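Local coordinates for protein similar to yteR (Bacilus subtilis) (Clostridium acetobutylicum, PDB 4WU0) that probably hydrolyses unsaturated rhamnogalacturonan fragments derived from pectin, acting as a glycoside hydrolase of family 105, at residues 20-24 and 25-29; 240-243 and 244-247; 252-255 and 256-259; 349-352 and 353-357. One frame throughout, in Å; residues are numbered along the deposited sequence.

Interaction 1 (20-24 and 25-29); sequences TDHWG and YEYGL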
ATOM      1  N   THR A  20      -1.544  12.975  12.202  1.00 15.16           N
ATOM      2  CA  THR A  20      -0.873  14.281  12.098  1.00 14.87           C
ATOM      3  C   THR A  20       0.474  14.402  12.834  1.00 17.89           C
ATOM      4  O   THR A  20       1.017  15.501  12.915  1.00 17.94           O
ATOM      5  CB  THR A  20      -1.827  15.411  12.592  1.00 16.71           C
ATOM      6  OG1 THR A  20      -2.357  15.071  13.876  1.00 18.06           O
ATOM      7  CG2 THR A  20      -3.006  15.592  11.604  1.00 17.48           C
ATOM      8  N   ASP A  21       1.025  13.298  13.346  1.00 16.23           N
ATOM      9  CA  ASP A  21       2.203  13.375  14.220  1.00 16.72           C
ATOM     10  C   ASP A  21       3.540  13.214  13.509  1.00 18.01           C
ATOM     11  O   ASP A  21       4.598  13.470  14.096  1.00 18.61           O
ATOM     12  CB  ASP A  21       2.096  12.420  15.423  1.00 16.44           C
ATOM     13  CG  ASP A  21       2.085  10.969  15.044  1.00 20.78           C
ATOM     14  OD1 ASP A  21       1.978  10.660  13.840  1.00 19.75           O
ATOM     15  OD2 ASP A  21       2.138  10.126  15.982  1.00 22.18           O
ATOM     16  N   HIS A  22       3.496  12.840  12.235  1.00 16.42           N
ATOM     17  CA  HIS A  22       4.695  12.814  11.392  1.00 15.43           C
ATOM     18  C   HIS A  22       4.232  12.680   9.954  1.00 14.70           C
ATOM     19  O   HIS A  22       3.064  12.413   9.724  1.00 14.82           O
ATOM     20  CB  HIS A  22       5.654  11.678  11.785  1.00 18.06           C
ATOM     21  CG  HIS A  22       5.192  10.307  11.392  1.00 19.20           C
ATOM     22  ND1 HIS A  22       4.185   9.640  12.053  1.00 19.56           N
ATOM     23  CD2 HIS A  22       5.648   9.450  10.449  1.00 17.21           C
ATOM     24  CE1 HIS A  22       4.003   8.453  11.497  1.00 18.17           C
ATOM     25  NE2 HIS A  22       4.881   8.313  10.524  1.00 20.00           N
ATOM     26  N   TRP A  23       5.127  12.874   8.986  1.00 15.31           N
ATOM     27  CA  TRP A  23       4.755  12.725   7.580  1.00 14.72           C
ATOM     28  C   TRP A  23       4.749  11.238   7.256  1.00 15.63           C
ATOM     29  O   TRP A  23       5.703  10.692   6.694  1.00 21.24           O
ATOM     30  CB  TRP A  23       5.747  13.501   6.716  1.00 15.02           C
ATOM     31  CG  TRP A  23       5.544  13.506   5.237  1.00 14.84           C
ATOM     32  CD1 TRP A  23       6.370  12.947   4.304  1.00 15.75           C
ATOM     33  CD2 TRP A  23       4.490  14.152   4.502  1.00 14.70           C
ATOM     34  NE1 TRP A  23       5.890  13.196   3.035  1.00 15.94           N
ATOM     35  CE2 TRP A  23       4.746  13.940   3.129  1.00 14.77           C
ATOM     36  CE3 TRP A  23       3.361  14.889   4.872  1.00 14.66           C
ATOM     37  CZ2 TRP A  23       3.905  14.429   2.120  1.00 16.34           C
ATOM     38  CZ3 TRP A  23       2.521  15.361   3.876  1.00 15.73           C
ATOM     39  CH2 TRP A  23       2.803  15.128   2.503  1.00 16.07           C
ATOM     40  N   GLY A  24       3.684  10.580   7.678  1.00 13.28           N
ATOM     41  CA  GLY A  24       3.559   9.149   7.556  1.00 12.84           C
ATOM     42  C   GLY A  24       2.734   8.708   6.369  1.00 14.06           C
ATOM     43  O   GLY A  24       1.627   9.179   6.190  1.00 13.38           O
ATOM     44  N   TYR A  25       3.293   7.807   5.568  1.00 12.86           N
ATOM     45  CA  TYR A  25       2.608   7.286   4.381  1.00 12.10           C
ATOM     46  C   TYR A  25       1.237   6.726   4.689  1.00 12.53           C
ATOM     47  O   TYR A  25       0.335   6.805   3.850  1.00 12.09           O
ATOM     48  CB  TYR A  25       3.448   6.176   3.716  1.00 12.38           C
ATOM     49  CG  TYR A  25       3.646   4.924   4.560  1.00 12.43           C
ATOM     50  CD1 TYR A  25       4.783   4.759   5.330  1.00 13.46           C
ATOM     51  CD2 TYR A  25       2.707   3.910   4.569  1.00 12.19           C
ATOM     52  CE1 TYR A  25       4.982   3.612   6.090  1.00 13.32           C
ATOM     53  CE2 TYR A  25       2.884   2.764   5.356  1.00 12.41           C
ATOM     54  CZ  TYR A  25       4.028   2.619   6.100  1.00 15.03           C
ATOM     55  OH  TYR A  25       4.219   1.472   6.858  1.00 15.03           O
ATOM     56  N   GLU A  26       1.059   6.170   5.886  1.00 13.32           N
ATOM     57  CA  GLU A  26      -0.197   5.514   6.212  1.00 13.11           C
ATOM     58  C   GLU A  26      -1.305   6.525   6.455  1.00 13.41           C
ATOM     59  O   GLU A  26      -2.482   6.186   6.426  1.00 12.92           O
ATOM     60  CB  GLU A  26      -0.026   4.552   7.412  1.00 11.81           C
ATOM     61  CG  GLU A  26       0.273   5.183   8.756  1.00 13.31           C
ATOM     62  CD  GLU A  26       1.752   5.395   9.039  1.00 18.89           C
ATOM     63  OE1 GLU A  26       2.533   5.656   8.101  1.00 17.21           O
ATOM     64  OE2 GLU A  26       2.141   5.302  10.233  1.00 18.51           O
ATOM     65  N   TYR A  27      -0.936   7.779   6.703  1.00 11.60           N
ATOM     66  CA  TYR A  27      -1.922   8.819   6.927  1.00 11.35           C
ATOM     67  C   TYR A  27      -2.550   9.258   5.599  1.00 13.75           C
ATOM     68  O   TYR A  27      -3.770   9.352   5.487  1.00 14.14           O
ATOM     69  CB  TYR A  27      -1.276   9.991   7.681  1.00 11.82           C
ATOM     70  CG  TYR A  27      -0.705   9.612   9.033  1.00 14.36           C
ATOM     71  CD1 TYR A  27      -1.151   8.491   9.714  1.00 14.72           C
ATOM     72  CD2 TYR A  27       0.272  10.394   9.637  1.00 14.19           C
ATOM     73  CE1 TYR A  27      -0.634   8.160  10.976  1.00 15.01           C
ATOM     74  CE2 TYR A  27       0.809  10.068  10.869  1.00 13.31           C
ATOM     75  CZ  TYR A  27       0.323   8.954  11.543  1.00 14.37           C
ATOM     76  OH  TYR A  27       0.836   8.621  12.772  1.00 16.07           O
ATOM     77  N   GLY A  28      -1.734   9.470   4.568  1.00 13.51           N
ATOM     78  CA  GLY A  28      -2.275   9.717   3.238  1.00 13.38           C
ATOM     79  C   GLY A  28      -3.120   8.550   2.747  1.00 14.38           C
ATOM     80  O   GLY A  28      -4.146   8.737   2.091  1.00 13.93           O
ATOM     81  N   LEU A  29      -2.671   7.338   3.042  1.00 13.83           N
ATOM     82  CA  LEU A  29      -3.410   6.131   2.670  1.00 11.37           C
ATOM     83  C   LEU A  29      -4.834   6.125   3.276  1.00 11.05           C
ATOM     84  O   LEU A  29      -5.817   5.809   2.599  1.00 13.33           O
ATOM     85  CB  LEU A  29      -2.639   4.905   3.138  1.00 12.89           C
ATOM     86  CG  LEU A  29      -3.286   3.532   3.074  1.00 15.14           C
ATOM     87  CD1 LEU A  29      -3.689   3.121   1.670  1.00 15.89           C
ATOM     88  CD2 LEU A  29      -2.316   2.516   3.660  1.00 16.95           C
TER
HETATM   89  O   HOH W   1       5.096   6.007   8.866  1.00 19.52           O
HETATM   90  O   HOH W   2       6.243   8.410   5.286  1.00 21.36           O
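Tyr27 reaches back from the first turn of helix 25-41 to the loop before it, and its OH donates to Asp21 OD1 at 2.6 Å. That donor arrives on the syn side of the carboxylate, 23° out of its plane. His22 ND1 donates to Asp21 OD1 at 3.0 Å from the other face of the carboxylate, so two donors clamp OD1 between them. Asp21 OD1 lies close to the His22 ring plane, and Tyr27 OH stands at the edge of the imidazole, 3.4 Å from His22 CE1; the two rings meet obliquely, with planes 67° apart. The second imidazole nitrogen, NE2, is linked through a water to Glu26 OE1, to which the water donates. Polar contacts at both nitrogens thus fix the rotation of the His22 ring. Glu26 chi1 of 67° sets CG between its backbone N and carbonyl carbon, and a bend at chi2 brings Glu26 OE1 to 3.5 Å from Gly24 C and over the centre of one face of the Tyr25 ring. Behind these side chains Gly24 O accepts from Tyr27 N at 3.0 Å and also from Asn79 ND2. Trp23, the centre of an inverse gamma turn, bonds His76 O through NE1, and its ring meets His76 and Phe57 edge-to-face. Pro345 of helix 345-360 packs against both Glu26 and Tyr27. This is a helix N-terminus with Gly24 as N-cap, whose Tyr27 shares Asp21 OD1 with a His-carboxylate hydrogen bond, where the loop after helix 4-14 enters helix 25-41 of the (alpha/alpha)6 barrel.

Interaction 2 (240-243 and 244-247); sequences VQDN and ASKV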
ATOM      1  N   VAL A 240      -2.663 -19.647  -0.682  1.00 16.02           N
ATOM      2  CA  VAL A 240      -2.369 -19.571   0.742  1.00 14.95           C
ATOM      3  C   VAL A 240      -3.451 -18.878   1.559  1.00 15.06           C
ATOM      4  O   VAL A 240      -3.276 -18.669   2.758  1.00 16.69           O
ATOM      5  CB  VAL A 240      -0.973 -18.947   1.028  1.00 16.33           C
ATOM      6  CG1 VAL A 240       0.129 -19.874   0.488  1.00 19.47           C
ATOM      7  CG2 VAL A 240      -0.859 -17.517   0.485  1.00 16.84           C
ATOM      8  N   GLN A 241      -4.586 -18.576   0.931  1.00 15.95           N
ATOM      9  CA  GLN A 241      -5.724 -18.032   1.656  1.00 16.88           C
ATOM     10  C   GLN A 241      -6.130 -19.035   2.720  1.00 16.04           C
ATOM     11  O   GLN A 241      -6.202 -20.225   2.442  1.00 16.50           O
ATOM     12  CB  GLN A 241      -6.895 -17.807   0.709  1.00 16.36           C
ATOM     13  CG  GLN A 241      -8.128 -17.175   1.328  1.00 17.03           C
ATOM     14  CD  GLN A 241      -9.335 -17.214   0.390  1.00 16.61           C
ATOM     15  OE1 GLN A 241      -9.534 -18.174  -0.342  1.00 21.89           O
ATOM     16  NE2 GLN A 241     -10.142 -16.185   0.434  1.00 15.96           N
ATOM     17  N   ASP A 242      -6.434 -18.551   3.920  1.00 15.76           N
ATOM     18  CA  ASP A 242      -6.925 -19.445   4.980  1.00 17.10           C
ATOM     19  C   ASP A 242      -8.330 -19.940   4.626  1.00 19.02           C
ATOM     20  O   ASP A 242      -9.233 -19.148   4.336  1.00 18.72           O
ATOM     21  CB  ASP A 242      -6.925 -18.720   6.313  1.00 16.40           C
ATOM     22  CG  ASP A 242      -7.398 -19.603   7.460  1.00 18.59           C
ATOM     23  OD1 ASP A 242      -6.790 -20.679   7.643  1.00 23.27           O
ATOM     24  OD2 ASP A 242      -8.387 -19.228   8.153  1.00 20.08           O
ATOM     25  N   ASN A 243      -8.519 -21.254   4.626  1.00 18.99           N
ATOM     26  CA  ASN A 243      -9.787 -21.825   4.182  1.00 23.84           C
ATOM     27  C   ASN A 243     -10.967 -21.467   5.084  1.00 20.54           C
ATOM     28  O   ASN A 243     -12.053 -21.197   4.611  1.00 23.69           O
ATOM     29  CB  ASN A 243      -9.712 -23.346   4.095  1.00 31.21           C
ATOM     30  CG  ASN A 243     -10.976 -23.938   3.522  1.00 36.74           C
ATOM     31  OD1 ASN A 243     -11.439 -23.515   2.461  1.00 34.48           O
ATOM     32  ND2 ASN A 243     -11.575 -24.879   4.244  1.00 34.62           N
ATOM     33  N   ALA A 244     -10.754 -21.487   6.387  1.00 21.02           N
ATOM     34  CA  ALA A 244     -11.849 -21.252   7.321  1.00 22.02           C
ATOM     35  C   ALA A 244     -12.277 -19.781   7.319  1.00 18.04           C
ATOM     36  O   ALA A 244     -13.451 -19.467   7.213  1.00 22.08           O
ATOM     37  CB  ALA A 244     -11.438 -21.684   8.711  1.00 23.94           C
ATOM     38  N   SER A 245     -11.315 -18.872   7.410  1.00 16.82           N
ATOM     39  CA  SER A 245     -11.608 -17.452   7.570  1.00 16.57           C
ATOM     40  C   SER A 245     -11.743 -16.689   6.251  1.00 17.96           C
ATOM     41  O   SER A 245     -12.369 -15.636   6.204  1.00 16.72           O
ATOM     42  CB  SER A 245     -10.503 -16.799   8.377  1.00 16.58           C
ATOM     43  OG  SER A 245      -9.297 -16.761   7.639  1.00 15.76           O
ATOM     44  N   LYS A 246     -11.118 -17.220   5.204  1.00 16.21           N
ATOM     45  CA  LYS A 246     -11.040 -16.570   3.889  1.00 15.61           C
ATOM     46  C   LYS A 246     -10.138 -15.348   3.850  1.00 13.08           C
ATOM     47  O   LYS A 246     -10.210 -14.575   2.893  1.00 15.59           O
ATOM     48  CB  LYS A 246     -12.433 -16.227   3.329  1.00 18.98           C
ATOM     49  CG  LYS A 246     -13.373 -17.415   3.304  1.00 19.24           C
ATOM     50  CD  LYS A 246     -12.784 -18.608   2.572  1.00 24.39           C
ATOM     51  CE  LYS A 246     -13.801 -19.759   2.500  1.00 31.13           C
ATOM     52  NZ  LYS A 246     -13.182 -21.066   2.144  1.00 30.85           N
ATOM     53  N   VAL A 247      -9.279 -15.190   4.855  1.00 12.84           N
ATOM     54  CA  VAL A 247      -8.316 -14.100   4.866  1.00 14.99           C
ATOM     55  C   VAL A 247      -6.886 -14.664   4.947  1.00 13.24           C
ATOM     56  O   VAL A 247      -6.672 -15.873   4.682  1.00 15.01           O
ATOM     57  CB  VAL A 247      -8.660 -13.019   5.923  1.00 15.44           C
ATOM     58  CG1 VAL A 247     -10.130 -12.555   5.709  1.00 14.84           C
ATOM     59  CG2 VAL A 247      -8.466 -13.502   7.349  1.00 14.71           C
TER
HETATM   60  O   HOH W   3      -8.416 -22.778   7.840  1.00 29.97           O
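Lys246 doubles back over its own loop to place NZ on the backbone carbonyl of Asn243: Lys246 NZ donates to Asn243 O at 2.7 Å, in the carbonyl plane and on a lone pair. Its chain bends at chi2 (-54°) and then runs extended beside Asn243, with Lys246 CE 3.1 Å from Asn243 O. Lys246 O receives Gln241 NE2 at 2.9 Å from above the carbonyl plane. Asp242 bonds across the loop. Its CG is trans to N (chi1 -179°), and OD2 takes two bonds from Ser245: Ser245 OG meets Asp242 OD2 on the anti lone pair at 2.7 Å, while the backbone N approaches from above the carboxylate plane. A water joins Asp242 OD1 to Ala244 N, and Tyr249 OH makes a weak hydrogen bond with OD1. Asp242 N donates to Val247 O at 2.8 Å. Leu262 packs against Asp242, Ser245 and Val247; Ala294 and Phe302 of helix 288-302 touch Gln241 and Val247. Ser245 OG accepts from Val247 N at 3.2 Å, forming an ST turn within a tight reversal after helix 223-240, closed by the i to i+4 (alpha-turn) bond from Lys246 N to Asp242 O.

Interaction 3 (252-255 and 256-259); sequences LDEG and ERKG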
ATOM      1  N   LEU A 252       2.647 -15.442   5.201  1.00 15.18           N
ATOM      2  CA  LEU A 252       1.556 -15.907   4.335  1.00 13.37           C
ATOM      3  C   LEU A 252       1.422 -17.412   4.163  1.00 14.88           C
ATOM      4  O   LEU A 252       0.303 -17.939   4.110  1.00 16.62           O
ATOM      5  CB  LEU A 252       1.703 -15.285   2.942  1.00 12.91           C
ATOM      6  CG  LEU A 252       1.322 -13.812   2.864  1.00 12.61           C
ATOM      7  CD1 LEU A 252       1.865 -13.141   1.588  1.00 13.48           C
ATOM      8  CD2 LEU A 252      -0.171 -13.650   2.945  1.00 13.73           C
ATOM      9  N   ASP A 253       2.562 -18.084   4.024  1.00 13.90           N
ATOM     10  CA  ASP A 253       2.585 -19.498   3.690  1.00 14.80           C
ATOM     11  C   ASP A 253       2.808 -20.415   4.884  1.00 19.07           C
ATOM     12  O   ASP A 253       2.989 -21.611   4.696  1.00 18.73           O
ATOM     13  CB  ASP A 253       3.669 -19.773   2.640  1.00 15.94           C
ATOM     14  CG  ASP A 253       5.068 -19.469   3.144  1.00 19.92           C
ATOM     15  OD1 ASP A 253       5.192 -18.588   4.018  1.00 20.17           O
ATOM     16  OD2 ASP A 253       6.045 -20.089   2.642  1.00 22.70           O
ATOM     17  N   GLU A 254       2.795 -19.868   6.098  1.00 17.84           N
ATOM     18  CA  GLU A 254       3.104 -20.635   7.298  1.00 18.94           C
ATOM     19  C   GLU A 254       1.928 -20.653   8.271  1.00 21.07           C
ATOM     20  O   GLU A 254       2.114 -20.540   9.486  1.00 21.86           O
ATOM     21  CB  GLU A 254       4.343 -20.053   7.981  1.00 18.46           C
ATOM     22  CG  GLU A 254       5.573 -20.079   7.072  1.00 26.04           C
ATOM     23  CD  GLU A 254       6.688 -20.961   7.543  1.00 41.14           C
ATOM     24  OE1 GLU A 254       6.452 -21.850   8.385  1.00 52.46           O
ATOM     25  OE2 GLU A 254       7.818 -20.761   7.047  1.00 37.71           O
ATOM     26  N   GLY A 255       0.714 -20.784   7.742  1.00 19.03           N
ATOM     27  CA  GLY A 255      -0.480 -20.682   8.568  1.00 24.78           C
ATOM     28  C   GLY A 255      -0.594 -21.668   9.725  1.00 24.74           C
ATOM     29  O   GLY A 255      -1.266 -21.391  10.711  1.00 27.03           O
ATOM     30  N   GLU A 256       0.052 -22.821   9.603  1.00 23.83           N
ATOM     31  CA  GLU A 256      -0.031 -23.863  10.635  1.00 27.32           C
ATOM     32  C   GLU A 256       0.980 -23.657  11.764  1.00 29.42           C
ATOM     33  O   GLU A 256       0.991 -24.405  12.723  1.00 31.10           O
ATOM     34  CB  GLU A 256       0.209 -25.244  10.019  1.00 37.23           C
ATOM     35  CG  GLU A 256      -0.978 -25.849   9.302  1.00 46.55           C
ATOM     36  CD  GLU A 256      -0.767 -27.331   9.016  1.00 55.42           C
ATOM     37  OE1 GLU A 256      -1.301 -28.171   9.776  1.00 61.96           O
ATOM     38  OE2 GLU A 256      -0.052 -27.657   8.043  1.00 58.16           O
ATOM     39  N   ARG A 257       1.825 -22.640  11.656  1.00 19.32           N
ATOM     40  CA  ARG A 257       2.938 -22.479  12.589  1.00 17.42           C
ATOM     41  C   ARG A 257       2.547 -21.630  13.799  1.00 21.25           C
ATOM     42  O   ARG A 257       2.008 -20.530  13.655  1.00 19.70           O
ATOM     43  CB  ARG A 257       4.118 -21.858  11.842  1.00 20.64           C
ATOM     44  CG  ARG A 257       5.366 -21.793  12.628  1.00 23.81           C
ATOM     45  CD  ARG A 257       6.531 -21.554  11.680  1.00 27.09           C
ATOM     46  NE  ARG A 257       7.775 -21.397  12.417  1.00 27.52           N
ATOM     47  CZ  ARG A 257       8.929 -21.092  11.843  1.00 26.14           C
ATOM     48  NH1 ARG A 257      10.017 -20.954  12.573  1.00 38.23           N
ATOM     49  NH2 ARG A 257       8.982 -20.905  10.537  1.00 26.69           N
ATOM     50  N   LYS A 258       2.811 -22.158  14.994  1.00 19.73           N
ATOM     51  CA  LYS A 258       2.473 -21.464  16.230  1.00 19.51           C
ATOM     52  C   LYS A 258       3.061 -20.057  16.247  1.00 20.54           C
ATOM     53  O   LYS A 258       4.238 -19.873  15.955  1.00 20.28           O
ATOM     54  CB  LYS A 258       3.002 -22.236  17.435  1.00 25.34           C
ATOM     55  CG  LYS A 258       2.293 -23.536  17.676  1.00 36.80           C
ATOM     56  CD  LYS A 258       0.918 -23.289  18.248  1.00 40.32           C
ATOM     57  CE  LYS A 258       0.040 -24.504  18.089  1.00 47.79           C
ATOM     58  NZ  LYS A 258      -0.330 -25.047  19.392  1.00 39.89           N
ATOM     59  N   GLY A 259       2.230 -19.085  16.608  1.00 18.73           N
ATOM     60  CA  GLY A 259       2.629 -17.700  16.633  1.00 19.81           C
ATOM     61  C   GLY A 259       2.048 -16.922  15.470  1.00 19.04           C
ATOM     62  O   GLY A 259       1.835 -15.710  15.574  1.00 15.41           O
TER
HETATM   63  O   HOH W   4      -1.115 -20.240  13.438  1.00 45.23           O
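Arg257 runs beside the Glu254 side chain, the two pointing the same way, and Arg257 CD passes 3.3 Å from Glu254 OE1. The arginine chain is extended from CG to NE, with chi1 at -173° carrying CG away from its own N, so it keeps pace with the glutamate instead of crossing it. Glu254 bends at chi2, which turns its carboxylate toward the arginine. At the far end Arg257 NH2 reaches Glu254 OE1 at 3.5 Å, a salt bridge whose hydrogen bond is weak although the N-H points well at the oxygen (162°). Glu254 OE2 lies 3.7 Å from Arg257 NH2, so the approach favours one oxygen only slightly. The carboxylate comes up at the edge of the guanidinium, near its plane, but the two flat groups are turned 47° from each other; they do not form the coplanar, two-pronged pairing of a bidentate bridge. Beneath the side chains the backbone makes a type I beta turn from Glu254 to Arg257, with Gly255 and Glu256 at its corners, in the long loop between helices 223-240 and 264-279. Its closing bond runs from Arg257 N to Glu254 O at 3.0 Å. Glu254 O also accepts from Asn260 ND2, which ties the turn to the chain just beyond it. Arg257 CB lies 3.4 Å from Glu254 O. Arg257 has a second partner in Phe332, with which it makes a cation-pi contact, while the Glu254 side chain also touches His196. A water lies near both Gly255 O and Arg257 O.

Interaction 4 (349-352 and 353-357); sequences GPFL and LASYE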
ATOM      1  N   GLY A 349      -6.855   2.374   6.221  1.00 12.02           N
ATOM      2  CA  GLY A 349      -6.937   2.823   4.839  1.00 12.26           C
ATOM      3  C   GLY A 349      -7.332   1.722   3.880  1.00 12.28           C
ATOM      4  O   GLY A 349      -8.278   1.869   3.112  1.00 12.54           O
ATOM      5  N   PRO A 350      -6.587   0.606   3.893  1.00 12.09           N
ATOM      6  CA  PRO A 350      -6.948  -0.508   3.012  1.00 12.18           C
ATOM      7  C   PRO A 350      -8.341  -1.045   3.287  1.00 12.24           C
ATOM      8  O   PRO A 350      -9.030  -1.442   2.353  1.00 12.89           O
ATOM      9  CB  PRO A 350      -5.869  -1.557   3.327  1.00 13.66           C
ATOM     10  CG  PRO A 350      -4.680  -0.717   3.692  1.00 13.78           C
ATOM     11  CD  PRO A 350      -5.234   0.436   4.467  1.00 13.07           C
ATOM     12  N   PHE A 351      -8.765  -1.060   4.543  1.00 12.40           N
ATOM     13  CA  PHE A 351     -10.129  -1.507   4.840  1.00 14.21           C
ATOM     14  C   PHE A 351     -11.179  -0.567   4.228  1.00 12.55           C
ATOM     15  O   PHE A 351     -12.169  -1.012   3.644  1.00 12.83           O
ATOM     16  CB  PHE A 351     -10.375  -1.684   6.339  1.00 13.03           C
ATOM     17  CG  PHE A 351     -11.768  -2.153   6.631  1.00 15.37           C
ATOM     18  CD1 PHE A 351     -12.095  -3.477   6.479  1.00 16.21           C
ATOM     19  CD2 PHE A 351     -12.770  -1.254   6.960  1.00 15.00           C
ATOM     20  CE1 PHE A 351     -13.414  -3.917   6.686  1.00 17.38           C
ATOM     21  CE2 PHE A 351     -14.064  -1.693   7.185  1.00 16.76           C
ATOM     22  CZ  PHE A 351     -14.375  -3.040   7.037  1.00 15.41           C
ATOM     23  N   LEU A 352     -10.978   0.739   4.331  1.00 13.03           N
ATOM     24  CA  LEU A 352     -11.867   1.686   3.677  1.00 12.96           C
ATOM     25  C   LEU A 352     -11.920   1.464   2.177  1.00 13.23           C
ATOM     26  O   LEU A 352     -12.993   1.505   1.570  1.00 13.60           O
ATOM     27  CB  LEU A 352     -11.365   3.107   3.915  1.00 14.56           C
ATOM     28  CG  LEU A 352     -11.543   3.690   5.310  1.00 15.88           C
ATOM     29  CD1 LEU A 352     -10.647   4.917   5.483  1.00 17.26           C
ATOM     30  CD2 LEU A 352     -13.010   4.060   5.493  1.00 14.34           C
ATOM     31  N   LEU A 353     -10.743   1.273   1.570  1.00 13.14           N
ATOM     32  CA  LEU A 353     -10.656   1.087   0.125  1.00 13.49           C
ATOM     33  C   LEU A 353     -11.317  -0.209  -0.334  1.00 14.33           C
ATOM     34  O   LEU A 353     -12.031  -0.226  -1.344  1.00 14.09           O
ATOM     35  CB  LEU A 353      -9.187   1.143  -0.343  1.00 13.43           C
ATOM     36  CG  LEU A 353      -8.530   2.508  -0.138  1.00 13.46           C
ATOM     37  CD1 LEU A 353      -7.007   2.424  -0.332  1.00 19.73           C
ATOM     38  CD2 LEU A 353      -9.107   3.533  -1.114  1.00 16.15           C
ATOM     39  N   ALA A 354     -11.073  -1.298   0.395  1.00 13.78           N
ATOM     40  CA  ALA A 354     -11.742  -2.559   0.092  1.00 14.29           C
ATOM     41  C   ALA A 354     -13.245  -2.407   0.216  1.00 13.83           C
ATOM     42  O   ALA A 354     -13.994  -2.948  -0.593  1.00 14.26           O
ATOM     43  CB  ALA A 354     -11.236  -3.657   1.037  1.00 14.72           C
ATOM     44  N   SER A 355     -13.692  -1.706   1.253  1.00 13.66           N
ATOM     45  CA  SER A 355     -15.124  -1.512   1.466  1.00 13.99           C
ATOM     46  C   SER A 355     -15.747  -0.751   0.304  1.00 14.48           C
ATOM     47  O   SER A 355     -16.816  -1.107  -0.179  1.00 14.93           O
ATOM     48  CB  SER A 355     -15.365  -0.730   2.754  1.00 14.51           C
ATOM     49  OG  SER A 355     -14.877  -1.442   3.873  1.00 14.85           O
ATOM     50  N   TYR A 356     -15.072   0.300  -0.151  1.00 14.46           N
ATOM     51  CA  TYR A 356     -15.575   1.068  -1.275  1.00 16.53           C
ATOM     52  C   TYR A 356     -15.718   0.159  -2.500  1.00 15.39           C
ATOM     53  O   TYR A 356     -16.736   0.205  -3.189  1.00 15.94           O
ATOM     54  CB  TYR A 356     -14.649   2.249  -1.570  1.00 17.03           C
ATOM     55  CG  TYR A 356     -14.993   2.993  -2.837  1.00 17.10           C
ATOM     56  CD1 TYR A 356     -16.008   3.930  -2.856  1.00 19.99           C
ATOM     57  CD2 TYR A 356     -14.312   2.733  -4.018  1.00 23.49           C
ATOM     58  CE1 TYR A 356     -16.342   4.605  -4.024  1.00 21.99           C
ATOM     59  CE2 TYR A 356     -14.645   3.401  -5.199  1.00 31.78           C
ATOM     60  CZ  TYR A 356     -15.654   4.336  -5.183  1.00 30.69           C
ATOM     61  OH  TYR A 356     -15.985   5.009  -6.340  1.00 40.97           O
ATOM     62  N   GLU A 357     -14.714  -0.670  -2.763  1.00 15.18           N
ATOM     63  CA  GLU A 357     -14.768  -1.535  -3.953  1.00 15.65           C
ATOM     64  C   GLU A 357     -15.870  -2.584  -3.823  1.00 16.02           C
ATOM     65  O   GLU A 357     -16.538  -2.909  -4.790  1.00 16.54           O
ATOM     66  CB  GLU A 357     -13.440  -2.243  -4.194  1.00 15.43           C
ATOM     67  CG  GLU A 357     -12.315  -1.333  -4.680  1.00 15.44           C
ATOM     68  CD  GLU A 357     -12.469  -0.873  -6.129  1.00 21.01           C
ATOM     69  OE1 GLU A 357     -13.191  -1.518  -6.928  1.00 22.35           O
ATOM     70  OE2 GLU A 357     -11.848   0.162  -6.475  1.00 24.04           O
TER
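Ser355 sits one turn beyond Phe351 in a buried part of helix 345-360, the last helix of the (alpha/alpha)6-barrel fold, and its short side chain folds back onto that turn. Ser355 CB lies 3.3 Å from Phe351 O and 3.5 Å from Leu352 O, between the carbonyls of the preceding turn. Chi1 of -62° then sets OG beside the backbone N, from where Ser355 OG donates to Phe351 O at 2.8 Å. Ser355 N donates to the same carbonyl, and the two donors reach it from opposite faces of its plane, each tilted from that plane. One buried acceptor therefore takes both the regular helical bond and a side-chain bond. At its tip OG also rests over one face of the Phe351 ring, 3.4 Å above the plane and offset toward the rim. The ring gets there with Phe351 CG anti to N (chi1 -179°). Outside this turn OG is hydrogen-bonded to Tyr295 OH of helix 288-302, whose residues Tyr295 and Ile299 also pack on Phe351, while Met8 of helix 4-14 touches both Phe351 and Leu352. The helix is kinked at Pro350, whose nitrogen makes no bond to the turn before. Regular bonding runs on past it: Ala354 N donates to Pro350 O, and Leu353 N to Gly349 O, with Leu353 CG 3.3 Å from Gly349 O.

Interactions 1 and 4 meet directly where helix 25-41 packs on helix 345-360: Leu29 CD2 lies 3.7 Å from Pro350 CD, and Leu29 CD1 3.9 Å from Leu353 CD1, although the centres of the two contacts are 17 Å apart. Interactions 2 and 3 form another neighbouring pair, in the long loop between helices 223-240 and 264-279, with centres 12 Å apart; Val240 CB touches Leu252 O at 3.5 Å. The pairs do not touch: nearest atoms are about 9 Å apart between interactions 2 and 4 and about 17 Å between 1 and 2. No ligand marks an active site among these four contacts.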